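Local coordinates for protein particle-associated glycoside hydrolase (Acinetobacter phage Fri1, PDB 6C72) that acts as the phage tailspike and capsular polysaccharide depolymerase, probably cleaving glycosidic bonds of the Acinetobacter baumannii capsule during virus entry, at residues 204-209 and 220-225; 320-325 and 332-337; 356-361 and 405-410. All coordinates share one frame; numbering follows the deposited sequence.

How the contacts relate
Followed from the N terminus, the three contacts come in series: each closes before the next opens, and none nests or crosses. Contact 1 closes a ten-residue connection without helix or strand between two strands, and contact 2 does the same over six residues. Contact 3 spans 43 residues, 19 of them strand, and ties a corner turn to a later loop. All three belong to the parallel beta-helix. Contact 1 stands apart, its nearest atoms about 14 Å from those of contact 2. Contacts 2 and 3 touch: strands 321-324 and 354-357 are neighbours, with probable hydrogen bonds of 2.7 Å from Lys-356 N to Phe-322 O and from Lys-358 N to Ala-324 O.

Contact 1 (204-209 and 220-225); sequences LKMLGS and FGIKII
The backbones of 204-209 and 220-225 come nearest at Met-206 and Gly-221, where the CA atoms stand 6.3 Å apart and the chain of the second segment turns a corner. No hydrogen bond crosses between them, so the contact rests on van der Waals packing centred on one methionine. The CB of Met-206 points toward the other segment, and its SD lies 3.5 Å from Ile-222 CG1 and somewhat farther, 4.0 Å, from Ile-222 CD1. A bend at the last torsion, chi3 102°, swings the methyl off the line of the chain and sets CE 3.6 Å from Gly-221 O. The sulfur thus rests on Ile-222, while the methyl lies nearest the Gly-221 peptide and still touches Ile-222 CG1. The Met-206 and Ile-222 side chains cross at about a right angle. All three residues are buried, and Met-206 also packs on Trp-181, Val-189 and Tyr-190, while Ile-222 meets Leu-244. Strand 204-207 pairs in parallel with 179-182 and 234-237, and 220-224 with 188-192 and 244-247. These two parallel ladders, with the corner at Gly-221 and side chains meeting inside, fit the coil of a parallel beta-helix.

Contact 2 (320-325 and 332-337); sequences CVFNAL and PTVLVK
Phe-322 is the first residue of 320-325 to reach the other segment, and its ring meets the two methyls of Val-334 in different ways. Val-334 CG2 comes in near the root of the ring, 3.8 Å from Phe-322 CD1 and 4.0 Å from Phe-322 CB. The other methyl, CG1, sits over one face, 4.1 Å above the ring plane and displaced toward the rim, where CE1 is its nearest ring atom. With CG1 anti to the backbone N (chi1 -177°), the valine presents both branches to the phenylalanine, and the two side chains cross at about a right angle. The backbones stay well separated here, the CA atoms of Phe-322 and Val-334 being 7.8 Å apart, and no hydrogen bond joins the segments.

Phe-322 is also the middle member of an aromatic ladder: its ring is stacked with Phe-355 and meets Phe-287 with the planes at about 10°. These three residues lie on strands 286-289, 321-324 and 354-357, which pair in parallel in that order, as successive coils of a parallel beta-helix do. Strand 333-336 belongs to a second ladder, between 300-302 and 360-363, so the contact bridges two faces of the same coil through the buried interior. Val-334 packs on Phe-355 and Phe-350 as well.

Further along, at Ala-324, the chains draw closer together, with CA 6.0 Å from Pro-332 CA. The Ala-324 methyl and the pyrrolidine ring of Pro-332 approach through their CB atoms, 3.9 Å apart. Pro-332, partly exposed, has the side chain of Lys-358 against it, whereas Ala-324, like Phe-322 and Val-334, is buried.

Contact 3 (356-361 and 405-410); sequences KGKATI and GKDLKG
Lys-358 overlaps the carboxylate of Asp-407 with the end of its side chain, its NZ donating a hydrogen bond of 2.7 Å to Asp-407 OD2 within a salt bridge. The pair ties together two corner connections of the parallel beta-helix. Strand 354-357 pairs with 378-379, which pairs in turn with 402-403, and the loop 405-410 follows that last strand, so the bridge passes over one intervening coil. Lys-358 occupies the third position of a type II' beta turn from Lys-356 to Ala-359, closed by a bond of 3.1 Å from Ala-359 N to Lys-356 O. Gly-357, with the positive phi of 65° that this turn has at its second position, precedes it.

The lysine chain is bent at chi2 (-73°), which lays its outer methylenes alongside the acceptor: CD and CE are each 3.4 Å from Asp-407 OD2. The approach is one-sided, since Lys-358 NZ remains 4.0 Å from Asp-407 OD1. The aspartate side chain also touches Thr-381 of the coil between. That coil grips both segments, through Asp-380 to Gly-357 N and Lys-406 NZ and through Thr-381 OG1 to Leu-408 N.

Within the loop, Lys-409 NZ donates a hydrogen bond of 3.0 Å to Gly-405 O and also forms a salt bridge with Asp-430. Neither Lys-358 nor Asp-407 is buried, which makes the contact between them a surface bridge. The Lys-358 ammonium meets Asp-407 OD2 on the syn side of the carboxylate, 18° out of the plane.

Contact 1 (204-209 and 220-225)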
ATOM      1  N   LEU A 204       5.174 -15.982 -23.815  1.00 27.69           N
ATOM      2  CA  LEU A 204       4.848 -16.042 -25.234  1.00 28.08           C
ATOM      3  C   LEU A 204       4.351 -14.683 -25.697  1.00 27.36           C
ATOM      4  O   LEU A 204       4.080 -13.790 -24.894  1.00 26.56           O
ATOM      5  CB  LEU A 204       3.820 -17.147 -25.528  1.00 28.55           C
ATOM      6  CG  LEU A 204       2.501 -17.215 -24.751  1.00 27.97           C
ATOM      7  CD1 LEU A 204       1.470 -16.199 -25.232  1.00 27.33           C
ATOM      8  CD2 LEU A 204       1.940 -18.639 -24.835  1.00 28.79           C
ATOM      9  N   LYS A 205       4.226 -14.548 -27.015  1.00 27.82           N
ATOM     10  CA  LYS A 205       3.662 -13.368 -27.655  1.00 27.41           C
ATOM     11  C   LYS A 205       2.400 -13.764 -28.412  1.00 27.71           C
ATOM     12  O   LYS A 205       2.370 -14.805 -29.078  1.00 28.60           O
ATOM     13  CB  LYS A 205       4.660 -12.723 -28.621  1.00 27.89           C
ATOM     14  CG  LYS A 205       4.139 -11.455 -29.261  1.00 27.60           C
ATOM     15  CD  LYS A 205       5.268 -10.598 -29.788  1.00 27.90           C
ATOM     16  CE  LYS A 205       4.764  -9.248 -30.279  1.00 27.65           C
ATOM     17  NZ  LYS A 205       5.883  -8.342 -30.683  1.00 27.96           N
ATOM     18  N   MET A 206       1.359 -12.946 -28.302  1.00 31.06           N
ATOM     19  CA  MET A 206       0.105 -13.172 -29.004  1.00 30.65           C
ATOM     20  C   MET A 206      -0.018 -12.157 -30.133  1.00 30.87           C
ATOM     21  O   MET A 206       0.250 -10.971 -29.937  1.00 31.15           O
ATOM     22  CB  MET A 206      -1.093 -13.082 -28.048  1.00 30.27           C
ATOM     23  CG  MET A 206      -1.016 -14.042 -26.850  1.00 30.46           C
ATOM     24  SD  MET A 206      -2.395 -13.947 -25.652  1.00 30.21           S
ATOM     25  CE  MET A 206      -3.383 -15.353 -26.080  1.00 30.20           C
ATOM     26  N   LEU A 207      -0.406 -12.627 -31.316  1.00 28.65           N
ATOM     27  CA  LEU A 207      -0.471 -11.802 -32.514  1.00 29.22           C
ATOM     28  C   LEU A 207      -1.888 -11.796 -33.070  1.00 29.59           C
ATOM     29  O   LEU A 207      -2.584 -12.818 -33.047  1.00 29.96           O
ATOM     30  CB  LEU A 207       0.517 -12.313 -33.603  1.00 30.42           C
ATOM     31  CG  LEU A 207       1.995 -12.178 -33.230  1.00 30.26           C
ATOM     32  CD1 LEU A 207       2.902 -12.828 -34.277  1.00 31.61           C
ATOM     33  CD2 LEU A 207       2.400 -10.721 -33.016  1.00 29.60           C
ATOM     34  N   GLY A 208      -2.287 -10.645 -33.624  1.00 31.22           N
ATOM     35  CA  GLY A 208      -3.640 -10.476 -34.126  1.00 31.55           C
ATOM     36  C   GLY A 208      -3.919 -11.118 -35.473  1.00 31.89           C
ATOM     37  O   GLY A 208      -5.082 -11.419 -35.764  1.00 32.17           O
ATOM     38  N   SER A 209      -2.892 -11.339 -36.303  1.00 35.66           N
ATOM     39  CA  SER A 209      -3.129 -11.973 -37.591  1.00 35.97           C
ATOM     40  C   SER A 209      -3.637 -13.386 -37.353  1.00 35.24           C
ATOM     41  O   SER A 209      -3.217 -14.059 -36.409  1.00 34.57           O
ATOM     42  CB  SER A 209      -1.863 -11.971 -38.465  1.00 36.41           C
ATOM     43  OG  SER A 209      -0.824 -12.798 -37.958  1.00 35.86           O
ATOM     44  N   PHE A 220      -9.709 -10.445 -29.771  1.00 27.68           N
ATOM     45  CA  PHE A 220      -9.043 -10.387 -28.482  1.00 26.80           C
ATOM     46  C   PHE A 220      -7.864 -11.341 -28.444  1.00 26.72           C
ATOM     47  O   PHE A 220      -7.908 -12.435 -29.025  1.00 27.40           O
ATOM     48  CB  PHE A 220      -9.989 -10.764 -27.338  1.00 26.61           C
ATOM     49  CG  PHE A 220     -11.239  -9.928 -27.264  1.00 27.36           C
ATOM     50  CD1 PHE A 220     -11.169  -8.570 -26.948  1.00 27.89           C
ATOM     51  CD2 PHE A 220     -12.490 -10.508 -27.491  1.00 27.68           C
ATOM     52  CE1 PHE A 220     -12.328  -7.801 -26.868  1.00 28.72           C
ATOM     53  CE2 PHE A 220     -13.648  -9.751 -27.406  1.00 28.40           C
ATOM     54  CZ  PHE A 220     -13.570  -8.390 -27.088  1.00 28.90           C
ATOM     55  N   GLY A 221      -6.817 -10.928 -27.733  1.00 33.02           N
ATOM     56  CA  GLY A 221      -5.791 -11.864 -27.323  1.00 32.64           C
ATOM     57  C   GLY A 221      -6.290 -12.721 -26.178  1.00 32.47           C
ATOM     58  O   GLY A 221      -6.659 -13.881 -26.372  1.00 32.57           O
ATOM     59  N   ILE A 222      -6.325 -12.150 -24.978  1.00 32.93           N
ATOM     60  CA  ILE A 222      -6.853 -12.813 -23.792  1.00 33.10           C
ATOM     61  C   ILE A 222      -8.183 -12.162 -23.458  1.00 33.16           C
ATOM     62  O   ILE A 222      -8.246 -10.944 -23.250  1.00 33.08           O
ATOM     63  CB  ILE A 222      -5.894 -12.722 -22.593  1.00 33.35           C
ATOM     64  CG1 ILE A 222      -4.482 -13.167 -22.982  1.00 33.63           C
ATOM     65  CG2 ILE A 222      -6.429 -13.558 -21.423  1.00 34.04           C
ATOM     66  CD1 ILE A 222      -3.443 -12.889 -21.920  1.00 34.29           C
ATOM     67  N   LYS A 223      -9.243 -12.962 -23.457  1.00 30.28           N
ATOM     68  CA  LYS A 223     -10.564 -12.558 -22.990  1.00 30.71           C
ATOM     69  C   LYS A 223     -10.856 -13.335 -21.716  1.00 31.26           C
ATOM     70  O   LYS A 223     -10.914 -14.569 -21.741  1.00 31.63           O
ATOM     71  CB  LYS A 223     -11.642 -12.820 -24.050  1.00 31.03           C
ATOM     72  CG  LYS A 223     -13.040 -12.506 -23.575  1.00 31.72           C
ATOM     73  CD  LYS A 223     -14.132 -12.702 -24.637  1.00 32.05           C
ATOM     74  CE  LYS A 223     -15.491 -12.367 -23.998  1.00 32.70           C
ATOM     75  NZ  LYS A 223     -16.702 -12.599 -24.855  1.00 32.96           N
ATOM     76  N   ILE A 224     -11.024 -12.622 -20.607  1.00 25.28           N
ATOM     77  CA  ILE A 224     -11.157 -13.239 -19.292  1.00 25.44           C
ATOM     78  C   ILE A 224     -12.587 -13.071 -18.799  1.00 25.81           C
ATOM     79  O   ILE A 224     -13.063 -11.943 -18.621  1.00 25.67           O
ATOM     80  CB  ILE A 224     -10.158 -12.652 -18.290  1.00 25.01           C
ATOM     81  CG1 ILE A 224      -8.721 -12.899 -18.766  1.00 24.76           C
ATOM     82  CG2 ILE A 224     -10.369 -13.272 -16.928  1.00 25.44           C
ATOM     83  CD1 ILE A 224      -7.661 -12.243 -17.846  1.00 24.41           C
ATOM     84  N   ILE A 225     -13.271 -14.194 -18.604  1.00 28.12           N
ATOM     85  CA  ILE A 225     -14.530 -14.231 -17.865  1.00 28.89           C
ATOM     86  C   ILE A 225     -14.369 -14.925 -16.523  1.00 29.73           C
ATOM     87  O   ILE A 225     -15.134 -14.626 -15.595  1.00 29.94           O
ATOM     88  CB  ILE A 225     -15.646 -14.923 -18.682  1.00 28.70           C
ATOM     89  CG1 ILE A 225     -15.598 -14.503 -20.148  1.00 27.94           C
ATOM     90  CG2 ILE A 225     -17.043 -14.646 -18.102  1.00 28.99           C
ATOM     91  CD1 ILE A 225     -16.613 -15.257 -20.992  1.00 28.27           C
TER

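Contact 2 (320-325 and 332-337)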
ATOM      1  N   CYS A 320       4.032   0.848 -14.194  1.00 26.34           N
ATOM      2  CA  CYS A 320       3.595   0.571 -15.553  1.00 26.42           C
ATOM      3  C   CYS A 320       3.885   1.772 -16.438  1.00 26.53           C
ATOM      4  O   CYS A 320       4.082   2.888 -15.954  1.00 26.93           O
ATOM      5  CB  CYS A 320       2.093   0.236 -15.590  1.00 26.27           C
ATOM      6  SG  CYS A 320       1.686  -1.325 -14.761  1.00 26.22           S
ATOM      7  N   VAL A 321       3.934   1.527 -17.743  1.00 25.67           N
ATOM      8  CA  VAL A 321       4.141   2.567 -18.744  1.00 25.61           C
ATOM      9  C   VAL A 321       2.902   2.645 -19.625  1.00 24.87           C
ATOM     10  O   VAL A 321       2.424   1.621 -20.128  1.00 24.13           O
ATOM     11  CB  VAL A 321       5.395   2.306 -19.601  1.00 25.36           C
ATOM     12  CG1 VAL A 321       5.479   3.333 -20.744  1.00 25.36           C
ATOM     13  CG2 VAL A 321       6.660   2.335 -18.743  1.00 25.76           C
ATOM     14  N   PHE A 322       2.370   3.848 -19.786  1.00 26.08           N
ATOM     15  CA  PHE A 322       1.332   4.146 -20.751  1.00 25.29           C
ATOM     16  C   PHE A 322       1.945   5.081 -21.780  1.00 25.67           C
ATOM     17  O   PHE A 322       2.400   6.172 -21.429  1.00 26.58           O
ATOM     18  CB  PHE A 322       0.121   4.790 -20.085  1.00 25.17           C
ATOM     19  CG  PHE A 322      -0.408   4.009 -18.923  1.00 25.07           C
ATOM     20  CD1 PHE A 322      -1.329   2.984 -19.122  1.00 24.19           C
ATOM     21  CD2 PHE A 322      -0.008   4.314 -17.628  1.00 26.17           C
ATOM     22  CE1 PHE A 322      -1.823   2.254 -18.049  1.00 24.27           C
ATOM     23  CE2 PHE A 322      -0.508   3.595 -16.540  1.00 26.34           C
ATOM     24  CZ  PHE A 322      -1.417   2.557 -16.753  1.00 25.33           C
ATOM     25  N   ASN A 323       1.969   4.655 -23.036  1.00 26.00           N
ATOM     26  CA  ASN A 323       2.717   5.370 -24.059  1.00 26.45           C
ATOM     27  C   ASN A 323       1.930   5.382 -25.357  1.00 26.18           C
ATOM     28  O   ASN A 323       1.507   4.330 -25.838  1.00 25.61           O
ATOM     29  CB  ASN A 323       4.098   4.718 -24.255  1.00 26.49           C
ATOM     30  CG  ASN A 323       5.030   5.556 -25.088  1.00 27.04           C
ATOM     31  OD1 ASN A 323       4.683   6.654 -25.512  1.00 27.55           O
ATOM     32  ND2 ASN A 323       6.236   5.044 -25.322  1.00 26.97           N
ATOM     33  N   ALA A 324       1.756   6.558 -25.939  1.00 28.10           N
ATOM     34  CA  ALA A 324       0.999   6.657 -27.174  1.00 28.17           C
ATOM     35  C   ALA A 324       1.593   7.745 -28.056  1.00 28.98           C
ATOM     36  O   ALA A 324       2.058   8.777 -27.566  1.00 29.53           O
ATOM     37  CB  ALA A 324      -0.488   6.940 -26.910  1.00 28.04           C
ATOM     38  N   LEU A 325       1.617   7.479 -29.351  1.00 27.57           N
ATOM     39  CA  LEU A 325       1.912   8.492 -30.348  1.00 28.33           C
ATOM     40  C   LEU A 325       0.607   8.918 -31.000  1.00 28.88           C
ATOM     41  O   LEU A 325      -0.375   8.167 -31.017  1.00 28.68           O
ATOM     42  CB  LEU A 325       2.891   7.978 -31.408  1.00 28.22           C
ATOM     43  CG  LEU A 325       4.244   7.454 -30.904  1.00 27.80           C
ATOM     44  CD1 LEU A 325       5.036   6.773 -32.041  1.00 27.54           C
ATOM     45  CD2 LEU A 325       5.049   8.560 -30.251  1.00 28.40           C
ATOM     46  N   PRO A 332      -5.563   9.549 -26.901  1.00 35.96           N
ATOM     47  CA  PRO A 332      -4.504   8.843 -26.174  1.00 34.56           C
ATOM     48  C   PRO A 332      -4.712   8.776 -24.665  1.00 33.74           C
ATOM     49  O   PRO A 332      -3.851   9.159 -23.869  1.00 33.51           O
ATOM     50  CB  PRO A 332      -3.253   9.674 -26.537  1.00 34.92           C
ATOM     51  CG  PRO A 332      -3.802  11.055 -26.696  1.00 36.07           C
ATOM     52  CD  PRO A 332      -5.169  10.911 -27.296  1.00 36.96           C
ATOM     53  N   THR A 333      -5.872   8.268 -24.265  1.00 28.62           N
ATOM     54  CA  THR A 333      -6.299   8.369 -22.877  1.00 28.04           C
ATOM     55  C   THR A 333      -6.284   7.016 -22.178  1.00 27.09           C
ATOM     56  O   THR A 333      -6.336   5.958 -22.811  1.00 26.94           O
ATOM     57  CB  THR A 333      -7.689   8.998 -22.773  1.00 28.71           C
ATOM     58  OG1 THR A 333      -8.527   8.437 -23.783  1.00 29.51           O
ATOM     59  CG2 THR A 333      -7.607  10.509 -22.974  1.00 29.61           C
ATOM     60  N   VAL A 334      -6.117   7.097 -20.868  1.00 24.03           N
ATOM     61  CA  VAL A 334      -6.244   6.004 -19.917  1.00 23.42           C
ATOM     62  C   VAL A 334      -7.514   6.316 -19.137  1.00 23.45           C
ATOM     63  O   VAL A 334      -7.530   7.226 -18.293  1.00 23.65           O
ATOM     64  CB  VAL A 334      -5.010   5.923 -19.007  1.00 23.48           C
ATOM     65  CG1 VAL A 334      -5.080   4.750 -18.050  1.00 23.19           C
ATOM     66  CG2 VAL A 334      -3.742   5.876 -19.863  1.00 23.75           C
ATOM     67  N   LEU A 335      -8.598   5.627 -19.470  1.00 25.69           N
ATOM     68  CA  LEU A 335      -9.924   5.984 -18.989  1.00 26.00           C
ATOM     69  C   LEU A 335     -10.255   5.211 -17.722  1.00 25.54           C
ATOM     70  O   LEU A 335      -9.990   4.011 -17.625  1.00 25.22           O
ATOM     71  CB  LEU A 335     -11.000   5.686 -20.037  1.00 26.80           C
ATOM     72  CG  LEU A 335     -10.956   6.347 -21.411  1.00 27.79           C
ATOM     73  CD1 LEU A 335     -10.020   5.571 -22.325  1.00 27.73           C
ATOM     74  CD2 LEU A 335     -12.352   6.456 -22.021  1.00 29.09           C
ATOM     75  N   VAL A 336     -10.850   5.904 -16.759  1.00 23.37           N
ATOM     76  CA  VAL A 336     -11.417   5.275 -15.576  1.00 23.41           C
ATOM     77  C   VAL A 336     -12.905   5.610 -15.548  1.00 24.13           C
ATOM     78  O   VAL A 336     -13.281   6.785 -15.466  1.00 24.63           O
ATOM     79  CB  VAL A 336     -10.719   5.737 -14.289  1.00 23.27           C
ATOM     80  CG1 VAL A 336     -11.438   5.142 -13.066  1.00 23.44           C
ATOM     81  CG2 VAL A 336      -9.263   5.339 -14.314  1.00 22.69           C
ATOM     82  N   LYS A 337     -13.749   4.591 -15.636  1.00 28.95           N
ATOM     83  CA  LYS A 337     -15.195   4.790 -15.584  1.00 29.54           C
ATOM     84  C   LYS A 337     -15.756   4.018 -14.400  1.00 29.36           C
ATOM     85  O   LYS A 337     -15.843   2.786 -14.438  1.00 29.36           O
ATOM     86  CB  LYS A 337     -15.867   4.350 -16.882  1.00 30.28           C
ATOM     87  CG  LYS A 337     -17.372   4.481 -16.821  1.00 30.98           C
ATOM     88  CD  LYS A 337     -18.031   3.954 -18.075  1.00 31.90           C
ATOM     89  CE  LYS A 337     -19.539   4.055 -17.961  1.00 32.56           C
ATOM     90  NZ  LYS A 337     -20.229   3.332 -19.073  1.00 33.45           N
TER

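Contact 3 (356-361 and 405-410)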
ATOM      1  N   LYS A 356       3.822   8.486 -21.180  1.00 34.75           N
ATOM      2  CA  LYS A 356       4.782   8.952 -22.165  1.00 35.02           C
ATOM      3  C   LYS A 356       4.069   9.333 -23.453  1.00 34.60           C
ATOM      4  O   LYS A 356       2.968   8.857 -23.748  1.00 33.80           O
ATOM      5  CB  LYS A 356       5.827   7.874 -22.457  1.00 34.46           C
ATOM      6  CG  LYS A 356       6.732   7.545 -21.290  1.00 34.67           C
ATOM      7  CD  LYS A 356       7.667   6.404 -21.640  1.00 33.91           C
ATOM      8  CE  LYS A 356       8.574   6.057 -20.478  1.00 33.88           C
ATOM      9  NZ  LYS A 356       9.348   4.830 -20.751  1.00 33.22           N
ATOM     10  N   GLY A 357       4.726  10.179 -24.234  1.00 32.87           N
ATOM     11  CA  GLY A 357       4.169  10.595 -25.499  1.00 32.70           C
ATOM     12  C   GLY A 357       2.905  11.397 -25.325  1.00 32.78           C
ATOM     13  O   GLY A 357       2.929  12.474 -24.715  1.00 33.45           O
ATOM     14  N   LYS A 358       1.786  10.887 -25.828  1.00 29.43           N
ATOM     15  CA  LYS A 358       0.522  11.591 -25.682  1.00 28.77           C
ATOM     16  C   LYS A 358      -0.315  11.093 -24.511  1.00 27.65           C
ATOM     17  O   LYS A 358      -1.366  11.677 -24.233  1.00 27.13           O
ATOM     18  CB  LYS A 358      -0.289  11.461 -26.969  1.00 29.82           C
ATOM     19  CG  LYS A 358       0.374  12.009 -28.196  1.00 31.18           C
ATOM     20  CD  LYS A 358       0.374  13.513 -28.173  1.00 31.11           C
ATOM     21  CE  LYS A 358       0.983  14.058 -29.449  1.00 32.77           C
ATOM     22  NZ  LYS A 358       0.862  15.539 -29.508  1.00 33.03           N
ATOM     23  N   ALA A 359       0.144  10.076 -23.784  1.00 27.43           N
ATOM     24  CA  ALA A 359      -0.714   9.425 -22.797  1.00 26.74           C
ATOM     25  C   ALA A 359      -1.112  10.380 -21.676  1.00 25.64           C
ATOM     26  O   ALA A 359      -0.300  11.174 -21.201  1.00 25.32           O
ATOM     27  CB  ALA A 359      -0.013   8.206 -22.210  1.00 27.01           C
ATOM     28  N   THR A 360      -2.376  10.286 -21.249  1.00 31.80           N
ATOM     29  CA  THR A 360      -2.953  11.149 -20.224  1.00 31.63           C
ATOM     30  C   THR A 360      -4.157  10.445 -19.603  1.00 30.99           C
ATOM     31  O   THR A 360      -4.753   9.559 -20.207  1.00 31.15           O
ATOM     32  CB  THR A 360      -3.351  12.510 -20.812  1.00 32.86           C
ATOM     33  OG1 THR A 360      -3.867  13.358 -19.775  1.00 32.74           O
ATOM     34  CG2 THR A 360      -4.390  12.341 -21.916  1.00 33.50           C
ATOM     35  N   ILE A 361      -4.496  10.832 -18.376  1.00 23.68           N
ATOM     36  CA  ILE A 361      -5.597  10.209 -17.649  1.00 23.70           C
ATOM     37  C   ILE A 361      -6.900  10.894 -18.026  1.00 23.86           C
ATOM     38  O   ILE A 361      -6.964  12.131 -18.070  1.00 23.63           O
ATOM     39  CB  ILE A 361      -5.364  10.284 -16.135  1.00 23.22           C
ATOM     40  CG1 ILE A 361      -4.131   9.469 -15.748  1.00 23.35           C
ATOM     41  CG2 ILE A 361      -6.612   9.856 -15.369  1.00 23.41           C
ATOM     42  CD1 ILE A 361      -3.722   9.680 -14.323  1.00 23.06           C
ATOM     43  N   GLY A 405       5.885  18.396 -18.935  1.00 27.26           N
ATOM     44  CA  GLY A 405       5.527  19.419 -19.904  1.00 27.93           C
ATOM     45  C   GLY A 405       6.276  19.319 -21.214  1.00 29.15           C
ATOM     46  O   GLY A 405       6.570  20.343 -21.833  1.00 30.26           O
ATOM     47  N   LYS A 406       6.592  18.104 -21.658  1.00 36.20           N
ATOM     48  CA  LYS A 406       7.290  17.942 -22.925  1.00 36.38           C
ATOM     49  C   LYS A 406       6.393  18.319 -24.095  1.00 36.83           C
ATOM     50  O   LYS A 406       6.856  18.918 -25.072  1.00 37.22           O
ATOM     51  CB  LYS A 406       7.790  16.502 -23.063  1.00 35.92           C
ATOM     52  CG  LYS A 406       8.769  16.094 -21.954  1.00 35.54           C
ATOM     53  CD  LYS A 406       9.187  14.627 -22.030  1.00 35.10           C
ATOM     54  CE  LYS A 406       9.977  14.216 -20.782  1.00 34.79           C
ATOM     55  NZ  LYS A 406      10.133  12.727 -20.640  1.00 34.35           N
ATOM     56  N   ASP A 407       5.103  17.999 -24.008  1.00 41.60           N
ATOM     57  CA  ASP A 407       4.169  18.346 -25.070  1.00 42.11           C
ATOM     58  C   ASP A 407       3.326  19.543 -24.651  1.00 42.36           C
ATOM     59  O   ASP A 407       3.761  20.690 -24.788  1.00 42.54           O
ATOM     60  CB  ASP A 407       3.275  17.156 -25.416  1.00 41.97           C
ATOM     61  CG  ASP A 407       2.623  17.294 -26.777  1.00 42.58           C
ATOM     62  OD1 ASP A 407       2.950  18.254 -27.508  1.00 43.09           O
ATOM     63  OD2 ASP A 407       1.768  16.445 -27.116  1.00 42.51           O
ATOM     64  N   LEU A 408       2.110  19.294 -24.161  1.00 32.44           N
ATOM     65  CA  LEU A 408       1.272  20.369 -23.643  1.00 32.46           C
ATOM     66  C   LEU A 408       1.725  20.795 -22.249  1.00 32.03           C
ATOM     67  O   LEU A 408       2.181  19.983 -21.441  1.00 31.73           O
ATOM     68  CB  LEU A 408      -0.199  19.952 -23.622  1.00 32.50           C
ATOM     69  CG  LEU A 408      -0.792  19.679 -25.009  1.00 33.00           C
ATOM     70  CD1 LEU A 408      -2.270  19.309 -24.920  1.00 32.93           C
ATOM     71  CD2 LEU A 408      -0.579  20.873 -25.935  1.00 33.39           C
ATOM     72  N   LYS A 409       1.589  22.086 -21.969  1.00 38.60           N
ATOM     73  CA  LYS A 409       2.088  22.674 -20.733  1.00 38.18           C
ATOM     74  C   LYS A 409       1.048  22.774 -19.619  1.00 37.66           C
ATOM     75  O   LYS A 409       1.393  23.200 -18.514  1.00 37.27           O
ATOM     76  CB  LYS A 409       2.643  24.071 -21.019  1.00 38.30           C
ATOM     77  CG  LYS A 409       3.718  24.116 -22.093  1.00 38.75           C
ATOM     78  CD  LYS A 409       5.012  23.531 -21.578  1.00 38.62           C
ATOM     79  CE  LYS A 409       6.152  23.721 -22.566  1.00 38.98           C
ATOM     80  NZ  LYS A 409       7.429  23.235 -21.974  1.00 38.78           N
ATOM     81  N   GLY A 410      -0.205  22.428 -19.876  1.00 29.94           N
ATOM     82  CA  GLY A 410      -1.242  22.578 -18.876  1.00 29.23           C
ATOM     83  C   GLY A 410      -1.260  21.457 -17.856  1.00 28.82           C
ATOM     84  O   GLY A 410      -0.632  20.409 -18.006  1.00 29.28           O
TER